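TetR family transcriptional regulator (Streptomyces coelicolor, PDB 6SRN) probably binds operator DNA as a transcriptional regulator through which a bacterial hormone controls antibiotic production. Local coordinates at the interface of chains A and B. Residues are numbered along the deposited sequence; one frame, centred on the assembly and turned at random. Chains: chain A/B, TetR family transcriptional regulator.

The interface of chains A and B. Residues chain A 143-144, 179, 182-183, 186; chain B 182-183, 186-187, 190.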
loop_
_atom_site.group_PDB
_atom_site.type_symbol
_atom_site.label_atom_id
_atom_site.label_comp_id
_atom_site.label_asym_id
_atom_site.label_seq_id
_atom_site.Cartn_x
_atom_site.Cartn_y
_atom_site.Cartn_z
ATOM N N PRO A 143 -8.240 8.737 0.217
ATOM C CA PRO A 143 -7.644 7.899 -0.842
ATOM C C PRO A 143 -8.570 6.809 -1.374
ATOM O O PRO A 143 -9.606 6.465 -0.745
ATOM C CB PRO A 143 -6.437 7.304 -0.146
ATOM C CG PRO A 143 -6.903 7.156 1.283
ATOM C CD PRO A 143 -7.670 8.404 1.536
ATOM N N TYR A 144 -8.235 6.311 -2.543
ATOM C CA TYR A 144 -8.774 5.069 -3.158
ATOM C C TYR A 144 -10.180 5.215 -3.731
ATOM O O TYR A 144 -10.505 4.563 -4.753
ATOM C CB TYR A 144 -8.720 3.858 -2.181
ATOM C CG TYR A 144 -7.411 3.798 -1.417
ATOM C CD1 TYR A 144 -6.169 3.732 -2.073
ATOM C CD2 TYR A 144 -7.387 3.888 -0.024
ATOM C CE1 TYR A 144 -5.001 3.764 -1.364
ATOM C CE2 TYR A 144 -6.206 3.898 0.677
ATOM C CZ TYR A 144 -5.009 3.870 0.004
ATOM O OH TYR A 144 -3.847 3.941 0.721
ATOM N N ALA A 179 -6.924 -1.548 -4.912
ATOM C CA ALA A 179 -6.056 -1.929 -3.782
ATOM C C ALA A 179 -4.807 -2.657 -4.270
ATOM O O ALA A 179 -3.691 -2.379 -3.798
ATOM C CB ALA A 179 -6.797 -2.820 -2.820
ATOM N N PHE A 182 -2.559 -0.133 -6.073
ATOM C CA PHE A 182 -1.975 0.685 -5.048
ATOM C C PHE A 182 -0.781 -0.018 -4.381
ATOM O O PHE A 182 0.288 0.545 -4.164
ATOM C CB PHE A 182 -2.991 1.061 -3.966
ATOM C CG PHE A 182 -2.292 1.645 -2.784
ATOM C CD1 PHE A 182 -1.747 2.918 -2.810
ATOM C CD2 PHE A 182 -2.050 0.856 -1.659
ATOM C CE1 PHE A 182 -0.970 3.373 -1.749
ATOM C CE2 PHE A 182 -1.302 1.314 -0.614
ATOM C CZ PHE A 182 -0.740 2.590 -0.642
ATOM N N GLY A 183 -0.996 -1.273 -4.005
ATOM C CA GLY A 183 0.027 -1.986 -3.298
ATOM C C GLY A 183 1.263 -2.215 -4.161
ATOM O O GLY A 183 2.405 -2.022 -3.733
ATOM N N HIS A 186 3.204 1.015 -4.548
ATOM C CA HIS A 186 3.811 1.374 -3.278
ATOM C C HIS A 186 5.039 0.541 -2.999
ATOM O O HIS A 186 6.065 1.066 -2.581
ATOM C CB HIS A 186 2.788 1.247 -2.166
ATOM C CG HIS A 186 3.218 1.888 -0.920
ATOM N ND1 HIS A 186 3.140 3.249 -0.724
ATOM C CD2 HIS A 186 3.727 1.368 0.219
ATOM C CE1 HIS A 186 3.612 3.534 0.476
ATOM N NE2 HIS A 186 3.928 2.405 1.078
ATOM N N PHE B 182 -0.691 -6.527 0.611
ATOM C CA PHE B 182 -0.283 -5.310 1.255
ATOM C C PHE B 182 -1.258 -4.160 0.954
ATOM O O PHE B 182 -1.683 -3.402 1.821
ATOM C CB PHE B 182 1.126 -4.883 0.831
ATOM C CG PHE B 182 1.395 -3.484 1.276
ATOM C CD1 PHE B 182 1.624 -3.169 2.605
ATOM C CD2 PHE B 182 1.281 -2.432 0.367
ATOM C CE1 PHE B 182 1.719 -1.840 3.007
ATOM C CE2 PHE B 182 1.392 -1.131 0.764
ATOM C CZ PHE B 182 1.610 -0.808 2.103
ATOM N N GLY B 183 -1.580 -4.006 -0.324
ATOM C CA GLY B 183 -2.417 -2.910 -0.717
ATOM C C GLY B 183 -3.823 -3.030 -0.140
ATOM O O GLY B 183 -4.402 -2.070 0.377
ATOM N N HIS B 186 -3.792 -2.220 3.560
ATOM C CA HIS B 186 -3.532 -0.803 3.746
ATOM C C HIS B 186 -4.763 0.025 3.464
ATOM O O HIS B 186 -5.090 0.932 4.220
ATOM C CB HIS B 186 -2.363 -0.377 2.879
ATOM C CG HIS B 186 -1.836 0.942 3.241
ATOM N ND1 HIS B 186 -1.000 1.134 4.319
ATOM C CD2 HIS B 186 -2.007 2.156 2.671
ATOM C CE1 HIS B 186 -0.707 2.419 4.406
ATOM N NE2 HIS B 186 -1.268 3.045 3.391
ATOM N N VAL B 187 -5.447 -0.295 2.357
ATOM C CA VAL B 187 -6.669 0.407 2.077
ATOM C C VAL B 187 -7.682 0.202 3.204
ATOM O O VAL B 187 -8.352 1.143 3.618
ATOM C CB VAL B 187 -7.286 -0.035 0.712
ATOM C CG1 VAL B 187 -8.726 0.464 0.537
ATOM C CG2 VAL B 187 -6.400 0.343 -0.476
ATOM N N ASN B 190 -6.633 2.325 6.154
ATOM C CA ASN B 190 -6.756 3.759 5.955
ATOM C C ASN B 190 -8.211 4.187 6.012
ATOM O O ASN B 190 -8.519 5.235 6.624
ATOM C CB ASN B 190 -6.208 4.189 4.596
ATOM C CG ASN B 190 -4.684 4.205 4.495
ATOM O OD1 ASN B 190 -4.188 4.697 3.490
ATOM N ND2 ASN B 190 -3.947 3.734 5.485
#
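A:Tyr144 meets B:Asn190 through a polar link between the chains: its phenol OH donates a hydrogen bond to the amide oxygen OD1 of B:Asn190 at 2.9 Å. The hydroxyl approaches from above the carbonyl plane, 41° out of it and off a lone pair, at a C=O...O angle of 137°. The same hydroxyl lies in the plane of the B:His186 imidazole, at its CD2 edge. ND2 of B:Asn190 lies over a face of that imidazole, toward its rim.

CH-pi packing fixes the phenol ring. Methyl CG2 of B:Val187 stands over the ring centre of A:Tyr144, 3.5 Å from the centroid, while CB of A:Pro143 covers the opposite face. With CG1 anti to the backbone N (chi1 168°), CG2 is left anti to the carbonyl carbon, and it is CG2 that reaches the ring and A:Ala179 CB.

Apolar contacts near the two-fold axis come in matched pairs. A:Phe182 CE2 touches B:His186 CD2 at 3.5 Å, and the exchanged pair repeats this; the phenylalanines meet rim to rim, CE2 to CE2, at 3.9 Å. The glycines admit close backbones, with A:Gly183 CA 3.7 Å from B:Gly183 CA, and each sits at the partner phenylalanine's edge.

Helix 170-192 of each chain, with the loop bearing A:Tyr144, forms part of the two-fold interface of this TetR-type dimer. Because A:Tyr144 and A:Phe182 also line the ligand pocket, the contact may couple hormone binding to subunit arrangement.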